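BH0493 protein (Bacillus halodurans C-125, PDB 2QEE) binds zinc and is probably a metal-dependent enzyme of the amidohydrolase superfamily. Local coordinates at residues 350-355 with 408-413; 297-302 with 412-417; 313-318 with 345-350; 219-224 with 256-261. All blocks are in the same frame, centred on the assembly; numbering follows the deposited sequence.

Contact 1: 350-355 with 408-413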
loop_
_atom_site.group_PDB
_atom_site.type_symbol
_atom_site.label_atom_id
_atom_site.label_comp_id
_atom_site.label_asym_id
_atom_site.label_seq_id
_atom_site.Cartn_x
_atom_site.Cartn_y
_atom_site.Cartn_z
ATOM N N SER C 350 0.854 -21.616 3.943
ATOM C CA SER C 350 1.883 -21.695 5.020
ATOM C C SER C 350 1.953 -20.425 5.932
ATOM O O SER C 350 3.037 -19.851 6.169
ATOM C CB SER C 350 3.273 -22.058 4.442
ATOM O OG SER C 350 3.860 -21.056 3.608
ATOM N N PHE C 351 0.789 -19.990 6.408
ATOM C CA PHE C 351 0.751 -18.907 7.374
ATOM C C PHE C 351 -0.497 -19.007 8.206
ATOM O O PHE C 351 -1.361 -19.854 7.931
ATOM C CB PHE C 351 0.770 -17.548 6.623
ATOM C CG PHE C 351 -0.493 -17.246 5.776
ATOM C CD1 PHE C 351 -1.359 -16.271 6.216
ATOM C CD2 PHE C 351 -0.704 -17.859 4.520
ATOM C CE1 PHE C 351 -2.526 -15.943 5.465
ATOM C CE2 PHE C 351 -1.842 -17.556 3.757
ATOM C CZ PHE C 351 -2.757 -16.600 4.231
ATOM N N ILE C 352 -0.622 -18.133 9.202
ATOM C CA ILE C 352 -1.810 -18.072 10.054
ATOM C C ILE C 352 -2.529 -16.752 9.723
ATOM O O ILE C 352 -2.064 -15.639 10.084
ATOM C CB ILE C 352 -1.428 -18.142 11.566
ATOM C CG1 ILE C 352 -0.678 -19.473 11.865
ATOM C CG2 ILE C 352 -2.655 -17.885 12.480
ATOM C CD1 ILE C 352 0.069 -19.387 13.227
ATOM N N PRO C 353 -3.629 -16.849 8.985
ATOM C CA PRO C 353 -4.268 -15.565 8.522
ATOM C C PRO C 353 -4.798 -14.633 9.603
ATOM O O PRO C 353 -4.806 -13.410 9.405
ATOM C CB PRO C 353 -5.443 -16.021 7.635
ATOM C CG PRO C 353 -5.663 -17.487 7.995
ATOM C CD PRO C 353 -4.274 -18.046 8.395
ATOM N N GLN C 354 -5.266 -15.134 10.750
ATOM C CA GLN C 354 -5.920 -14.204 11.661
ATOM C C GLN C 354 -5.830 -14.663 13.126
ATOM O O GLN C 354 -5.673 -15.874 13.386
ATOM C CB GLN C 354 -7.374 -13.983 11.279
ATOM C CG GLN C 354 -8.126 -12.924 12.077
ATOM C CD GLN C 354 -7.477 -11.532 11.929
ATOM O OE1 GLN C 354 -6.308 -11.351 12.300
ATOM N NE2 GLN C 354 -8.250 -10.548 11.411
ATOM N N HIS C 355 -5.932 -13.673 14.010
ATOM C CA HIS C 355 -6.164 -13.874 15.439
ATOM C C HIS C 355 -7.132 -12.764 15.835
ATOM O O HIS C 355 -7.244 -11.788 15.107
ATOM C CB HIS C 355 -4.871 -13.798 16.252
ATOM C CG HIS C 355 -4.191 -12.456 16.254
ATOM N ND1 HIS C 355 -3.474 -11.991 15.169
ATOM C CD2 HIS C 355 -4.121 -11.482 17.193
ATOM C CE1 HIS C 355 -2.982 -10.792 15.441
ATOM N NE2 HIS C 355 -3.354 -10.459 16.668
ATOM N N ARG C 408 -4.295 -25.931 12.535
ATOM C CA ARG C 408 -3.151 -26.846 12.524
ATOM C C ARG C 408 -1.804 -26.185 12.299
ATOM O O ARG C 408 -0.822 -26.647 12.835
ATOM C CB ARG C 408 -3.317 -27.964 11.492
ATOM C CG ARG C 408 -4.594 -28.712 11.650
ATOM C CD ARG C 408 -4.734 -29.866 10.615
ATOM N NE ARG C 408 -6.034 -30.522 10.782
ATOM C CZ ARG C 408 -6.637 -31.295 9.881
ATOM N NH1 ARG C 408 -6.089 -31.530 8.690
ATOM N NH2 ARG C 408 -7.817 -31.824 10.181
ATOM N N ASN C 409 -1.745 -25.097 11.502
ATOM C CA ASN C 409 -0.462 -24.456 11.257
ATOM C C ASN C 409 0.099 -23.897 12.553
ATOM O O ASN C 409 1.308 -23.975 12.769
ATOM C CB ASN C 409 -0.583 -23.266 10.257
ATOM C CG ASN C 409 -0.761 -23.732 8.817
ATOM O OD1 ASN C 409 -0.498 -24.913 8.477
ATOM N ND2 ASN C 409 -1.171 -22.761 7.915
ATOM N N PHE C 410 -0.795 -23.479 13.432
ATOM C CA PHE C 410 -0.316 -22.890 14.686
ATOM C C PHE C 410 0.237 -24.056 15.551
ATOM O O PHE C 410 1.399 -24.014 16.007
ATOM C CB PHE C 410 -1.424 -22.195 15.456
ATOM C CG PHE C 410 -1.005 -21.773 16.843
ATOM C CD1 PHE C 410 -0.112 -20.691 17.007
ATOM C CD2 PHE C 410 -1.462 -22.446 17.972
ATOM C CE1 PHE C 410 0.325 -20.282 18.291
ATOM C CE2 PHE C 410 -1.061 -22.031 19.278
ATOM C CZ PHE C 410 -0.158 -20.937 19.440
ATOM N N TRP C 411 -0.567 -25.092 15.749
ATOM C CA TRP C 411 -0.072 -26.179 16.692
ATOM C C TRP C 411 1.167 -26.847 16.156
ATOM O O TRP C 411 2.079 -27.241 16.896
ATOM C CB TRP C 411 -1.192 -27.174 16.930
ATOM C CG TRP C 411 -2.319 -26.519 17.659
ATOM C CD1 TRP C 411 -3.554 -26.211 17.176
ATOM C CD2 TRP C 411 -2.272 -26.045 19.001
ATOM N NE1 TRP C 411 -4.304 -25.590 18.170
ATOM C CE2 TRP C 411 -3.512 -25.459 19.287
ATOM C CE3 TRP C 411 -1.270 -26.054 20.012
ATOM C CZ2 TRP C 411 -3.815 -24.907 20.548
ATOM C CZ3 TRP C 411 -1.593 -25.486 21.270
ATOM C CH2 TRP C 411 -2.843 -24.941 21.515
ATOM N N ARG C 412 1.197 -27.072 14.847
ATOM C CA ARG C 412 2.369 -27.658 14.209
ATOM C C ARG C 412 3.599 -26.785 14.492
ATOM O O ARG C 412 4.684 -27.283 14.879
ATOM C CB ARG C 412 2.109 -27.777 12.701
ATOM C CG ARG C 412 2.626 -29.043 12.044
ATOM C CD ARG C 412 1.852 -29.306 10.710
ATOM N NE ARG C 412 2.741 -29.833 9.668
ATOM C CZ ARG C 412 3.665 -29.127 9.013
ATOM N NH1 ARG C 412 3.875 -27.834 9.295
ATOM N NH2 ARG C 412 4.403 -29.720 8.082
ATOM N N PHE C 413 3.451 -25.465 14.335
ATOM C CA PHE C 413 4.613 -24.590 14.484
ATOM C C PHE C 413 5.139 -24.533 15.942
ATOM O O PHE C 413 6.362 -24.486 16.174
ATOM C CB PHE C 413 4.279 -23.181 14.020
ATOM C CG PHE C 413 5.505 -22.280 13.921
ATOM C CD1 PHE C 413 6.400 -22.453 12.857
ATOM C CD2 PHE C 413 5.722 -21.238 14.847
ATOM C CE1 PHE C 413 7.567 -21.632 12.709
ATOM C CE2 PHE C 413 6.847 -20.432 14.715
ATOM C CZ PHE C 413 7.783 -20.627 13.665
#

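Contact 2: 297-302 with 412-417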
loop_
_atom_site.group_PDB
_atom_site.type_symbol
_atom_site.label_atom_id
_atom_site.label_comp_id
_atom_site.label_asym_id
_atom_site.label_seq_id
_atom_site.Cartn_x
_atom_site.Cartn_y
_atom_site.Cartn_z
ATOM N N LYS C 297 12.375 -20.702 16.858
ATOM C CA LYS C 297 11.136 -20.392 16.054
ATOM C C LYS C 297 10.566 -19.024 16.446
ATOM O O LYS C 297 10.514 -18.691 17.631
ATOM C CB LYS C 297 10.091 -21.479 16.312
ATOM C CG LYS C 297 10.560 -22.805 15.638
ATOM C CD LYS C 297 9.517 -23.860 15.650
ATOM C CE LYS C 297 9.389 -24.469 17.011
ATOM N NZ LYS C 297 8.651 -25.788 16.903
ATOM N N PHE C 298 10.085 -18.249 15.443
ATOM C CA PHE C 298 9.626 -16.917 15.708
ATOM C C PHE C 298 8.242 -16.729 15.079
ATOM O O PHE C 298 8.042 -17.079 13.885
ATOM C CB PHE C 298 10.581 -15.915 15.053
ATOM C CG PHE C 298 11.992 -16.012 15.567
ATOM C CD1 PHE C 298 12.385 -15.172 16.635
ATOM C CD2 PHE C 298 12.905 -16.933 15.043
ATOM C CE1 PHE C 298 13.680 -15.262 17.135
ATOM C CE2 PHE C 298 14.234 -17.004 15.570
ATOM C CZ PHE C 298 14.576 -16.152 16.610
ATOM N N LEU C 299 7.314 -16.230 15.879
ATOM C CA LEU C 299 5.988 -15.851 15.370
ATOM C C LEU C 299 6.035 -14.344 15.245
ATOM O O LEU C 299 6.432 -13.677 16.202
ATOM C CB LEU C 299 4.920 -16.267 16.378
ATOM C CG LEU C 299 4.572 -17.764 16.392
ATOM C CD1 LEU C 299 3.978 -18.092 17.821
ATOM C CD2 LEU C 299 3.516 -18.080 15.310
ATOM N N VAL C 300 5.637 -13.774 14.103
ATOM C CA VAL C 300 5.704 -12.293 13.974
ATOM C C VAL C 300 4.436 -11.762 13.370
ATOM O O VAL C 300 3.905 -12.369 12.425
ATOM C CB VAL C 300 6.896 -11.899 13.077
ATOM C CG1 VAL C 300 7.001 -10.320 12.832
ATOM C CG2 VAL C 300 8.234 -12.377 13.682
ATOM N N THR C 301 3.959 -10.671 13.932
ATOM C CA THR C 301 2.924 -9.835 13.319
ATOM C C THR C 301 3.429 -8.384 13.402
ATOM O O THR C 301 4.153 -8.031 14.363
ATOM C CB THR C 301 1.543 -10.043 13.984
ATOM O OG1 THR C 301 0.495 -9.579 13.116
ATOM C CG2 THR C 301 1.390 -9.351 15.370
ATOM N N MET C 302 3.035 -7.549 12.426
ATOM C CA MET C 302 3.586 -6.176 12.393
ATOM C C MET C 302 2.458 -5.185 12.268
ATOM O O MET C 302 1.409 -5.498 11.708
ATOM C CB MET C 302 4.616 -5.953 11.288
ATOM C CG MET C 302 5.876 -6.820 11.499
ATOM S SD MET C 302 7.190 -6.605 10.358
ATOM C CE MET C 302 7.974 -5.112 11.158
ATOM N N ARG C 412 1.197 -27.072 14.847
ATOM C CA ARG C 412 2.369 -27.658 14.209
ATOM C C ARG C 412 3.599 -26.785 14.492
ATOM O O ARG C 412 4.684 -27.283 14.879
ATOM C CB ARG C 412 2.109 -27.777 12.701
ATOM C CG ARG C 412 2.626 -29.043 12.044
ATOM C CD ARG C 412 1.852 -29.306 10.710
ATOM N NE ARG C 412 2.741 -29.833 9.668
ATOM C CZ ARG C 412 3.665 -29.127 9.013
ATOM N NH1 ARG C 412 3.875 -27.834 9.295
ATOM N NH2 ARG C 412 4.403 -29.720 8.082
ATOM N N PHE C 413 3.451 -25.465 14.335
ATOM C CA PHE C 413 4.613 -24.590 14.484
ATOM C C PHE C 413 5.139 -24.533 15.942
ATOM O O PHE C 413 6.362 -24.486 16.174
ATOM C CB PHE C 413 4.279 -23.181 14.020
ATOM C CG PHE C 413 5.505 -22.280 13.921
ATOM C CD1 PHE C 413 6.400 -22.453 12.857
ATOM C CD2 PHE C 413 5.722 -21.238 14.847
ATOM C CE1 PHE C 413 7.567 -21.632 12.709
ATOM C CE2 PHE C 413 6.847 -20.432 14.715
ATOM C CZ PHE C 413 7.783 -20.627 13.665
ATOM N N VAL C 414 4.231 -24.507 16.904
ATOM C CA VAL C 414 4.665 -24.347 18.312
ATOM C C VAL C 414 5.056 -25.719 18.865
ATOM O O VAL C 414 5.474 -25.825 20.017
ATOM C CB VAL C 414 3.590 -23.701 19.195
ATOM C CG1 VAL C 414 3.220 -22.252 18.649
ATOM C CG2 VAL C 414 2.314 -24.567 19.294
ATOM N N GLY C 415 4.891 -26.752 18.037
ATOM C CA GLY C 415 5.377 -28.094 18.370
ATOM C C GLY C 415 4.496 -28.849 19.329
ATOM O O GLY C 415 5.028 -29.619 20.142
ATOM N N ARG C 416 3.169 -28.649 19.262
ATOM C CA ARG C 416 2.222 -29.351 20.168
ATOM C C ARG C 416 0.796 -29.709 19.651
ATOM O O ARG C 416 0.651 -30.035 18.467
ATOM C CB ARG C 416 2.228 -28.788 21.623
ATOM C CG ARG C 416 2.138 -27.301 21.790
ATOM C CD ARG C 416 2.935 -26.823 23.020
ATOM N NE ARG C 416 2.095 -26.600 24.184
ATOM C CZ ARG C 416 2.511 -26.051 25.324
ATOM N NH1 ARG C 416 1.650 -25.891 26.319
ATOM N NH2 ARG C 416 3.775 -25.657 25.472
ATOM N N ASN C 417 -0.200 -29.624 20.562
ATOM C CA ASN C 417 -1.601 -30.237 20.562
ATOM C C ASN C 417 -2.204 -31.090 19.397
ATOM O O ASN C 417 -1.508 -31.446 18.443
ATOM C CB ASN C 417 -2.639 -29.272 21.256
ATOM C CG ASN C 417 -3.855 -28.892 20.367
ATOM O OD1 ASN C 417 -3.813 -29.022 19.142
ATOM N ND2 ASN C 417 -4.922 -28.383 20.995
HETATM O O HOH W 1 7.492 -27.326 14.646
#

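Contact 3: 313-318 with 345-350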
loop_
_atom_site.group_PDB
_atom_site.type_symbol
_atom_site.label_atom_id
_atom_site.label_comp_id
_atom_site.label_asym_id
_atom_site.label_seq_id
_atom_site.Cartn_x
_atom_site.Cartn_y
_atom_site.Cartn_z
ATOM N N VAL C 313 7.548 -11.435 2.220
ATOM C CA VAL C 313 8.732 -11.907 1.483
ATOM C C VAL C 313 9.742 -12.512 2.465
ATOM O O VAL C 313 10.417 -13.512 2.153
ATOM C CB VAL C 313 9.423 -10.767 0.674
ATOM C CG1 VAL C 313 10.631 -11.333 -0.128
ATOM C CG2 VAL C 313 8.415 -10.110 -0.306
ATOM N N LEU C 314 9.834 -11.954 3.659
ATOM C CA LEU C 314 10.793 -12.502 4.634
ATOM C C LEU C 314 10.390 -13.947 5.024
ATOM O O LEU C 314 11.265 -14.810 5.213
ATOM C CB LEU C 314 10.825 -11.595 5.858
ATOM C CG LEU C 314 12.034 -11.882 6.789
ATOM C CD1 LEU C 314 13.401 -11.809 6.085
ATOM C CD2 LEU C 314 11.975 -10.885 7.950
ATOM N N ALA C 315 9.088 -14.185 5.174
ATOM C CA ALA C 315 8.554 -15.572 5.421
ATOM C C ALA C 315 8.970 -16.520 4.261
ATOM O O ALA C 315 9.259 -17.728 4.464
ATOM C CB ALA C 315 7.052 -15.571 5.560
ATOM N N ARG C 316 8.957 -16.011 3.036
ATOM C CA ARG C 316 9.477 -16.849 1.929
ATOM C C ARG C 316 10.931 -17.255 2.147
ATOM O O ARG C 316 11.350 -18.272 1.624
ATOM C CB ARG C 316 9.427 -16.141 0.585
ATOM C CG ARG C 316 7.991 -15.884 0.075
ATOM C CD ARG C 316 8.035 -15.262 -1.346
ATOM N NE ARG C 316 8.796 -16.046 -2.349
ATOM C CZ ARG C 316 8.265 -17.059 -3.038
ATOM N NH1 ARG C 316 6.997 -17.435 -2.846
ATOM N NH2 ARG C 316 9.028 -17.733 -3.892
ATOM N N LYS C 317 11.694 -16.442 2.871
ATOM C CA LYS C 317 13.151 -16.740 3.039
ATOM C C LYS C 317 13.435 -17.704 4.176
ATOM O O LYS C 317 14.427 -18.424 4.138
ATOM C CB LYS C 317 13.959 -15.490 3.343
ATOM C CG LYS C 317 13.757 -14.323 2.370
ATOM C CD LYS C 317 14.209 -14.737 0.987
ATOM C CE LYS C 317 13.031 -14.914 -0.001
ATOM N NZ LYS C 317 13.574 -15.210 -1.415
ATOM N N PHE C 318 12.593 -17.661 5.195
ATOM C CA PHE C 318 12.891 -18.388 6.468
ATOM C C PHE C 318 11.784 -19.248 6.970
ATOM O O PHE C 318 10.752 -18.736 7.380
ATOM C CB PHE C 318 13.330 -17.418 7.593
ATOM C CG PHE C 318 14.573 -16.677 7.259
ATOM C CD1 PHE C 318 15.824 -17.292 7.395
ATOM C CD2 PHE C 318 14.513 -15.393 6.787
ATOM C CE1 PHE C 318 16.968 -16.624 7.050
ATOM C CE2 PHE C 318 15.637 -14.699 6.456
ATOM C CZ PHE C 318 16.904 -15.317 6.588
ATOM N N GLU C 345 -0.852 -15.474 -1.996
ATOM C CA GLU C 345 -0.146 -15.513 -3.329
ATOM C C GLU C 345 1.323 -15.934 -3.209
ATOM O O GLU C 345 1.830 -16.635 -4.066
ATOM C CB GLU C 345 -0.289 -14.133 -4.067
ATOM C CG GLU C 345 -1.797 -14.005 -4.521
ATOM C CD GLU C 345 -2.235 -12.616 -4.970
ATOM O OE1 GLU C 345 -1.383 -11.687 -5.143
ATOM O OE2 GLU C 345 -3.494 -12.509 -5.143
ATOM N N MET C 346 2.007 -15.530 -2.115
ATOM C CA MET C 346 3.438 -15.802 -1.967
ATOM C C MET C 346 3.779 -16.954 -1.038
ATOM O O MET C 346 4.939 -17.400 -1.002
ATOM C CB MET C 346 4.165 -14.544 -1.445
ATOM C CG MET C 346 4.520 -13.597 -2.590
ATOM S SD MET C 346 5.427 -12.158 -2.032
ATOM C CE MET C 346 3.990 -11.219 -1.523
ATOM N N LEU C 347 2.797 -17.365 -0.246
ATOM C CA LEU C 347 3.055 -18.415 0.781
ATOM C C LEU C 347 2.107 -19.601 0.666
ATOM O O LEU C 347 2.214 -20.562 1.447
ATOM C CB LEU C 347 2.941 -17.834 2.200
ATOM C CG LEU C 347 3.890 -16.653 2.527
ATOM C CD1 LEU C 347 3.530 -16.184 3.939
ATOM C CD2 LEU C 347 5.341 -17.098 2.461
ATOM N N GLY C 348 1.122 -19.547 -0.242
ATOM C CA GLY C 348 0.180 -20.664 -0.298
ATOM C C GLY C 348 -0.639 -20.692 0.991
ATOM O O GLY C 348 -1.226 -19.719 1.368
ATOM N N THR C 349 -0.683 -21.845 1.653
ATOM C CA THR C 349 -1.378 -21.941 2.933
ATOM C C THR C 349 -0.414 -21.973 4.145
ATOM O O THR C 349 -0.860 -22.295 5.292
ATOM C CB THR C 349 -2.254 -23.223 3.003
ATOM O OG1 THR C 349 -1.393 -24.342 2.789
ATOM C CG2 THR C 349 -3.379 -23.156 1.921
ATOM N N SER C 350 0.854 -21.616 3.943
ATOM C CA SER C 350 1.883 -21.695 5.020
ATOM C C SER C 350 1.953 -20.425 5.932
ATOM O O SER C 350 3.037 -19.851 6.169
ATOM C CB SER C 350 3.273 -22.058 4.442
ATOM O OG SER C 350 3.860 -21.056 3.608
#

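Contact 4: 219-224 with 256-261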
loop_
_atom_site.group_PDB
_atom_site.type_symbol
_atom_site.label_atom_id
_atom_site.label_comp_id
_atom_site.label_asym_id
_atom_site.label_seq_id
_atom_site.Cartn_x
_atom_site.Cartn_y
_atom_site.Cartn_z
ATOM N N PRO C 219 3.596 -22.321 28.729
ATOM C CA PRO C 219 3.127 -21.420 27.660
ATOM C C PRO C 219 3.403 -22.046 26.297
ATOM O O PRO C 219 4.407 -22.761 26.112
ATOM C CB PRO C 219 4.017 -20.168 27.878
ATOM C CG PRO C 219 5.322 -20.737 28.391
ATOM C CD PRO C 219 4.848 -21.842 29.344
ATOM N N VAL C 220 2.541 -21.742 25.316
ATOM C CA VAL C 220 2.776 -22.126 23.935
ATOM C C VAL C 220 3.810 -21.267 23.221
ATOM O O VAL C 220 4.403 -21.687 22.235
ATOM C CB VAL C 220 1.404 -22.203 23.155
ATOM C CG1 VAL C 220 0.545 -23.314 23.784
ATOM C CG2 VAL C 220 0.698 -20.926 23.209
ATOM N N TYR C 221 4.009 -20.041 23.701
ATOM C CA TYR C 221 5.085 -19.180 23.226
ATOM C C TYR C 221 5.325 -18.103 24.285
ATOM O O TYR C 221 4.482 -17.923 25.196
ATOM C CB TYR C 221 4.781 -18.560 21.809
ATOM C CG TYR C 221 3.479 -17.788 21.687
ATOM C CD1 TYR C 221 3.392 -16.465 22.165
ATOM C CD2 TYR C 221 2.340 -18.343 21.021
ATOM C CE1 TYR C 221 2.179 -15.698 22.087
ATOM C CE2 TYR C 221 1.135 -17.597 20.906
ATOM C CZ TYR C 221 1.060 -16.276 21.448
ATOM O OH TYR C 221 -0.100 -15.539 21.307
ATOM N N MET C 222 6.460 -17.437 24.175
ATOM C CA MET C 222 6.785 -16.211 24.923
ATOM C C MET C 222 6.626 -15.023 23.968
ATOM O O MET C 222 7.020 -15.125 22.798
ATOM C CB MET C 222 8.249 -16.270 25.367
ATOM C CG MET C 222 8.461 -17.381 26.457
ATOM S SD MET C 222 10.194 -17.435 27.044
ATOM C CE MET C 222 11.010 -18.391 25.751
ATOM N N ALA C 223 6.099 -13.908 24.452
ATOM C CA ALA C 223 5.749 -12.823 23.519
ATOM C C ALA C 223 6.238 -11.480 24.030
ATOM O O ALA C 223 6.316 -11.254 25.265
ATOM C CB ALA C 223 4.270 -12.760 23.374
ATOM N N VAL C 224 6.406 -10.549 23.087
ATOM C CA VAL C 224 6.708 -9.142 23.437
ATOM C C VAL C 224 6.172 -8.260 22.318
ATOM O O VAL C 224 6.065 -8.746 21.177
ATOM C CB VAL C 224 8.209 -8.949 23.645
ATOM C CG1 VAL C 224 9.032 -9.169 22.321
ATOM C CG2 VAL C 224 8.496 -7.547 24.240
ATOM N N PRO C 256 8.462 -21.103 20.747
ATOM C CA PRO C 256 8.674 -19.930 19.848
ATOM C C PRO C 256 8.681 -18.612 20.622
ATOM O O PRO C 256 8.083 -18.514 21.748
ATOM C CB PRO C 256 7.448 -19.947 18.909
ATOM C CG PRO C 256 6.874 -21.365 18.980
ATOM C CD PRO C 256 7.213 -21.846 20.417
ATOM N N PHE C 257 9.308 -17.601 20.000
ATOM C CA PHE C 257 9.291 -16.223 20.484
ATOM C C PHE C 257 8.365 -15.399 19.566
ATOM O O PHE C 257 8.630 -15.321 18.353
ATOM C CB PHE C 257 10.693 -15.713 20.360
ATOM C CG PHE C 257 10.899 -14.317 20.903
ATOM C CD1 PHE C 257 10.071 -13.791 21.878
ATOM C CD2 PHE C 257 11.953 -13.556 20.416
ATOM C CE1 PHE C 257 10.322 -12.484 22.360
ATOM C CE2 PHE C 257 12.197 -12.258 20.907
ATOM C CZ PHE C 257 11.349 -11.742 21.859
ATOM N N ALA C 258 7.324 -14.828 20.136
ATOM C CA ALA C 258 6.376 -14.050 19.346
ATOM C C ALA C 258 6.760 -12.592 19.475
ATOM O O ALA C 258 6.797 -12.045 20.601
ATOM C CB ALA C 258 4.959 -14.253 19.825
ATOM N N MET C 259 6.913 -11.925 18.343
ATOM C CA MET C 259 7.263 -10.515 18.347
ATOM C C MET C 259 6.162 -9.751 17.617
ATOM O O MET C 259 5.872 -10.064 16.478
ATOM C CB MET C 259 8.576 -10.288 17.630
ATOM C CG MET C 259 9.758 -11.071 18.220
ATOM S SD MET C 259 11.344 -10.692 17.474
ATOM C CE MET C 259 11.212 -11.543 15.948
ATOM N N MET C 260 5.559 -8.797 18.302
ATOM C CA MET C 260 4.510 -7.962 17.728
ATOM C C MET C 260 5.116 -6.569 17.574
ATOM O O MET C 260 5.289 -5.879 18.571
ATOM C CB MET C 260 3.306 -7.993 18.665
ATOM C CG MET C 260 2.877 -9.475 18.883
ATOM S SD MET C 260 1.340 -9.653 19.791
ATOM C CE MET C 260 1.172 -8.186 20.765
ATOM N N ILE C 261 5.459 -6.189 16.333
ATOM C CA ILE C 261 6.378 -5.094 16.146
ATOM C C ILE C 261 5.636 -3.889 15.520
ATOM O O ILE C 261 4.893 -4.054 14.558
ATOM C CB ILE C 261 7.511 -5.522 15.212
ATOM C CG1 ILE C 261 8.378 -6.630 15.867
ATOM C CG2 ILE C 261 8.395 -4.282 14.852
ATOM C CD1 ILE C 261 9.249 -7.434 14.849
#

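Contact 1: 350-355 with 408-413
Ile352 and Asn409 mark the closest approach of the two backbones, 6.6 Å between their CA atoms, where loop 350-355, extended at Phe351 and Ile352, passes a turn of helix 395-414. One polar link crosses here: Asn409 ND2 donates to Phe351 O at 2.9 Å, with an N-H...O angle of 150°. The acceptor lies close to the plane of the Asn409 amide, whereas the donor stands above the carbonyl plane of Phe351, 43° out of it. The same ND2 also donates to Thr349 O, so one amide nitrogen holds two carbonyls of the loop. An alanine at Asn409 would probably leave both carbonyls without this donor and let the loop shift against the helix. Ile352 makes backbone hydrogen bonds with Ile323 and Gly325, consistent with the loop, which follows helix 333-347, running on beside strand 321-323 in the barrel expected of the amidohydrolase superfamily. Next to the amide the contact turns apolar. The Ile352 and Asn409 side chains lie alongside one another, running opposite ways, with CG1 of Ile352 4.1 Å from CB of Asn409. With chi2 at 163°, Ile352 extends CD1 to the helix backbone, 3.8 Å from Phe410 CA. There the methyl meets the Phe410 ring at its edge, with CD1 of Ile352 4.0 Å from CD1 of Phe410. Trp60 of the second subunit packs against Asn409 from outside the chain.

Contact 2: 297-302 with 412-417
Lys297, just before strand 298-302, reaches to the C-terminal end of helix 395-414, which closes in a Schellman motif at Gly415. Its NZ donates to Phe413 O at 2.7 Å, approaching with a C=O...N angle of 149°. On the way, the aliphatic part of the lysine passes over the Phe413 ring: CD sits above the centre of one face, 4.2 Å from the centroid, a CH-pi contact, and CB is 3.6 Å from CZ of Phe413. The bend at chi3 (-76°) turns CE off the line of the chain, and CE ends up 3.1 Å from Phe413 O. An alanine in place of Lys297 would probably leave Phe413 O without its ammonium partner and that ring face without the CD contact. Leu299 meets the same ring obliquely, its CD2 3.9 Å from CD2 of Phe413. Farther out, segment 297-302 is fixed in the sheet by backbone hydrogen bonds of Lys297 with Phe257, of Leu299 with Phe257 and Met259, and of Phe298 with Asn320 and Met322; Met322 also packs on Phe413. The positive charge would probably be favourable beside the carbonyls at the end of the last turn. Gly415, with phi at 79°, returns its N to Arg412 O, and a water that accepts from Lys297 NZ at 3.0 Å donates to that same Arg412 O at 2.8 Å.

Contact 3: 313-318 with 345-350
Arg316 and Leu347 lie at the nearest approach of the segments, CA to CA 6.7 Å, where the C-terminal ends of helices 308-317 and 333-347 pack together. Each helix follows a parallel strand, 298-302 and 321-323 respectively, so the contact joins successive beta-alpha units. The apolar part is carried by four pairs. Ala315 CB touches both methyls of Leu347, with CD2 at 3.9 Å; CD2 of Leu347 also lies 3.8 Å from CG of Arg316. Val313 CG2 faces the sulfur, SD, of Met346 at 4.0 Å, and the arginine chain crosses that methionine at about a right angle, CD of Arg316 being 3.9 Å from CB of Met346. Ile323 of the strand backs both Ala315 and Leu347. One hydrogen bond crosses between the segments: Arg316 NH1 donates to Met346 O at 2.8 Å, an N-H...O angle of 137° showing it to be bent. The bend at chi3 (55°) turns NE aside from the extended run of the chain. Beyond the segments, NH1 forms a salt bridge with Glu56 and NH2 a hydrogen bond with Tyr52 O, both of the second subunit. Past Leu347 the chain reverses in a type II' turn, where Leu347 O accepts from Ser350 N and, on a lone pair in its carbonyl plane, from Ser350 OG at 2.8 Å.

Contact 4: 219-224 with 256-261
Tyr221 and Ala258 meet at one end of this strand pair, with CD1 of the tyrosine ring 3.6 Å from CB of the alanine, which approaches obliquely. With chi1 at 55°, Tyr221 CG sits between the backbone N and the carbonyl carbon, and from there the ring reaches Ala258. CB of Tyr221 rests 3.3 Å from Pro256 O. Tyr221 OH is hydrogen-bonded to Met27 O, and the Tyr221 side chain touches His28, a zinc ligand. Beside it, Ala223 CB and Ala258 CB point from the same face of the sheet and lie 3.9 Å apart. Strands 222-226 and 257-264 run parallel, the axes of 222-224 and 257-261 approaching to 4.6 Å at 18°, and helix 237-253 connects them in a beta-alpha-beta crossover. Four backbone hydrogen bonds link them: Met222 N to Pro256 O, Ala258 N to Met222 O (2.7 Å, N-H...O 177°), Val224 N to Ala258 O, and Met260 N to Val224 O. On the other face, Val224 and Phe257 cross obliquely, and CG1 of Val224 lies 3.5 Å from CZ of Phe257. The Phe257 ring also brings its edge to Met222 O, 3.5 Å from CD1 of Phe257, while CG of Met259 stands over one ring face, offset toward the rim. Leu177 of helix 174-178 touches both Val224 and Phe257. Met260, whose CB is 3.8 Å from Val224 O, carries its side chain on to Thr301 and Trp327.

Contacts 1 and 2 use consecutive turns of helix 395-414 and share Arg412 and Phe413; they meet where Ile352 CD1 lies 4.2 Å from Leu299 CD2. Contact 4 joins both: Leu299 O and Met259 N are 2.8 Å apart, probably hydrogen-bonded within the sheet, and Phe410 CE1 packs 3.8 Å from Tyr221 CE2. Contact 3 lies farther out, its centre about 13 Å from that of contact 1, sharing Ser350; both touch the second subunit. In contact 4 the Met260 side chain comes about 4 Å from the zinc ion, against about 12 Å for Leu299 and 13 Å for Phe410, while contact 3, away from the zinc site, has the Met346 side chain about 13 Å from a bound magnesium ion.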